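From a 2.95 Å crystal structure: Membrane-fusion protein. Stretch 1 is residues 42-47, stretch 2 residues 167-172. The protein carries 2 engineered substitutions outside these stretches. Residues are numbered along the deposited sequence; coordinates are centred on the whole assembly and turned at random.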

# COMPACT_ATOMS: atom_id res chain seq x y z
N ALA B 42 -24.43 -3.26 19.60
CA ALA B 42 -23.69 -3.66 18.42
C ALA B 42 -24.18 -2.89 17.20
O ALA B 42 -25.35 -2.52 17.10
N LEU B 43 -23.25 -2.63 16.26
CA LEU B 43 -23.61 -1.97 15.01
C LEU B 43 -23.03 -2.63 13.77
O LEU B 43 -23.43 -2.25 12.67
N VAL B 44 -22.09 -3.56 13.89
CA VAL B 44 -21.67 -4.40 12.77
C VAL B 44 -21.28 -5.76 13.34
O VAL B 44 -20.71 -5.85 14.43
N LYS B 45 -21.59 -6.81 12.59
CA LYS B 45 -21.19 -8.17 12.94
C LYS B 45 -20.44 -8.76 11.76
O LYS B 45 -21.01 -8.93 10.67
N TYR B 46 -19.16 -9.05 11.96
CA TYR B 46 -18.40 -9.85 11.01
C TYR B 46 -18.73 -11.33 11.20
O TYR B 46 -19.23 -11.75 12.24
N SER B 47 -18.43 -12.13 10.18
CA SER B 47 -18.70 -13.56 10.23
C SER B 47 -17.75 -14.24 11.21
O SER B 47 -16.54 -14.29 10.97
N VAL B 167 -15.85 4.29 5.29
CA VAL B 167 -16.80 4.49 6.38
C VAL B 167 -17.96 3.53 6.18
O VAL B 167 -18.68 3.60 5.18
N MSE B 168 -18.17 2.64 7.15
CA MSE B 168 -19.28 1.71 7.05
C MSE B 168 -20.48 2.17 7.86
O MSE B 168 -21.61 2.05 7.40
N VAL B 169 -20.25 2.72 9.05
CA VAL B 169 -21.37 3.26 9.83
C VAL B 169 -20.91 4.52 10.56
O VAL B 169 -19.85 4.53 11.19
N HIS B 170 -21.72 5.57 10.47
CA HIS B 170 -21.46 6.85 11.12
C HIS B 170 -22.65 7.21 12.00
O HIS B 170 -23.79 7.28 11.51
N ILE B 171 -22.38 7.42 13.29
CA ILE B 171 -23.40 7.72 14.29
C ILE B 171 -22.94 8.96 15.05
O ILE B 171 -21.74 9.20 15.20
N VAL B 172 -23.90 9.74 15.55
CA VAL B 172 -23.56 10.97 16.25
C VAL B 172 -24.70 11.35 17.18
O VAL B 172 -25.88 11.25 16.81

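Side-chain packing between strand 42-46 and strand 167-172 of the membrane-fusion protein. The two strands belong to one chain but lie far apart in sequence, and they run nearly antiparallel, with an angle of 164° between their N-to-C directions. Their axes approach no closer than 8.2 Å, and the nearest CA atoms, those of Leu43 and Val169, are 7.7 Å apart. That spacing is too wide for the backbone ladder of neighbouring strands in a sheet; no hydrogen bond crosses the gap, and the two strands meet through side chains. The contact is small, burying 231 Å² over both sides, and it is almost wholly apolar.

Leu43 and Val44 of the first strand point toward the second, and Met168, Val169 and Ile171 point back toward the first. Two consecutive residues on each side face the gap, Leu43 with Val44 and Met168 with Val169, so the simple alternation of an ideal strand is broken here. At both places the backbone departs from extended geometry, at Leu43 (phi/psi -133/-12) and Met168 (-98/-40). His170, by contrast, points away, and its NE2 is hydrogen-bonded elsewhere in the structure.

At one end of the contact, Leu43 (chi1 m, chi2 p) directs its CD2 methyl into the hollow between the two branched side chains of Val169 and Ile171. Leu43 CD2 sits 3.6 Å from Ile171 CG2, a close van der Waals fit, and 4.1 Å from Val169 CG1. Ile171 adopts chi1 p and chi2 p; its CG2 methyl meets the leucine, while CD1 extends farther from it. Val169, with chi1 t, spreads its two methyls like a fork: CG1 lies against the leucine, and CG2 reaches Val44, where Val44 CG1 and Val169 CG2 are 4.4 Å apart.

Val44 (chi1 m) forms the middle of the contact. Its CG1 methyl projects into the gap between Val169 and the end of Met168, with Val44 CG1 lying 4.3 Å from Met168 CE as well. These longer separations make a looser fit than the one around Leu43.

At the other end, Met168, a selenomethionine with SE in place of sulfur, supplies the long, flexible filler. Its chi1 of -104° lies between wells, followed by chi2 t and chi3 m, and the chain bends at selenium to bring CE between Val44 and Tyr46. Tyr46 starts from a different position: its CA-to-CB bond points sideways, but with chi1 m and chi2 -93° the ring carries its end nearer the second strand. Tyr46 OH comes to 3.6 Å from Met168 CE, and Tyr46 CZ is 4.3 Å from the same methyl, which approaches the ring obliquely. The hydroxyl is not left unsatisfied by this apolar neighbour, because it is hydrogen-bonded elsewhere in the structure. Ala42, Lys45, Ser47, Val167 and Val172 remain out of reach, leaving the methyls and the tyrosine tip to make the contact.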

# COMPACT_ATOMS: atom_id res chain seq x y z
CB ALA B 42 -23.84 -5.17 18.19
CB LEU B 43 -23.16 -0.50 14.99
CG LEU B 43 -23.44 0.40 16.18
CD1 LEU B 43 -22.28 0.29 17.11
CD2 LEU B 43 -23.64 1.84 15.72
CB VAL B 44 -20.49 -3.80 11.96
CG1 VAL B 44 -20.92 -2.61 11.09
CG2 VAL B 44 -19.36 -3.41 12.86
CB LYS B 45 -22.40 -9.03 13.30
CG LYS B 45 -22.16 -10.53 13.15
CD LYS B 45 -21.79 -11.18 14.48
CE LYS B 45 -21.52 -12.66 14.31
NZ LYS B 45 -22.48 -13.29 13.35
CB TYR B 46 -16.90 -9.61 11.17
CG TYR B 46 -16.42 -8.20 10.86
CD1 TYR B 46 -15.96 -7.87 9.59
CD2 TYR B 46 -16.39 -7.23 11.85
CE1 TYR B 46 -15.51 -6.59 9.31
CE2 TYR B 46 -15.93 -5.95 11.58
CZ TYR B 46 -15.50 -5.63 10.31
OH TYR B 46 -15.05 -4.36 10.03
CB SER B 47 -18.58 -14.18 8.84
OG SER B 47 -18.43 -15.59 8.94
CB VAL B 167 -17.30 5.94 6.42
CG1 VAL B 167 -18.35 6.11 7.51
CG2 VAL B 167 -16.15 6.92 6.59
CB MSE B 168 -18.85 0.31 7.48
CG MSE B 168 -18.65 -0.64 6.32
SE MSE B 168 -18.87 -2.49 6.87
CE MSE B 168 -17.59 -2.47 8.32
CB VAL B 169 -21.94 2.23 10.82
CG1 VAL B 169 -22.79 2.90 11.88
CG2 VAL B 169 -22.77 1.21 10.08
CB HIS B 170 -21.20 7.95 10.10
CG HIS B 170 -20.81 9.26 10.71
ND1 HIS B 170 -20.85 10.45 10.02
CD2 HIS B 170 -20.37 9.57 11.96
CE1 HIS B 170 -20.45 11.43 10.81
NE2 HIS B 170 -20.16 10.92 11.99
CB ILE B 171 -23.64 6.53 15.25
CG1 ILE B 171 -22.50 6.37 16.26
CG2 ILE B 171 -23.80 5.24 14.48
CD1 ILE B 171 -22.65 7.26 17.48
CB VAL B 172 -23.21 12.10 15.26
CG1 VAL B 172 -24.27 12.22 14.20
CG2 VAL B 172 -23.07 13.40 15.99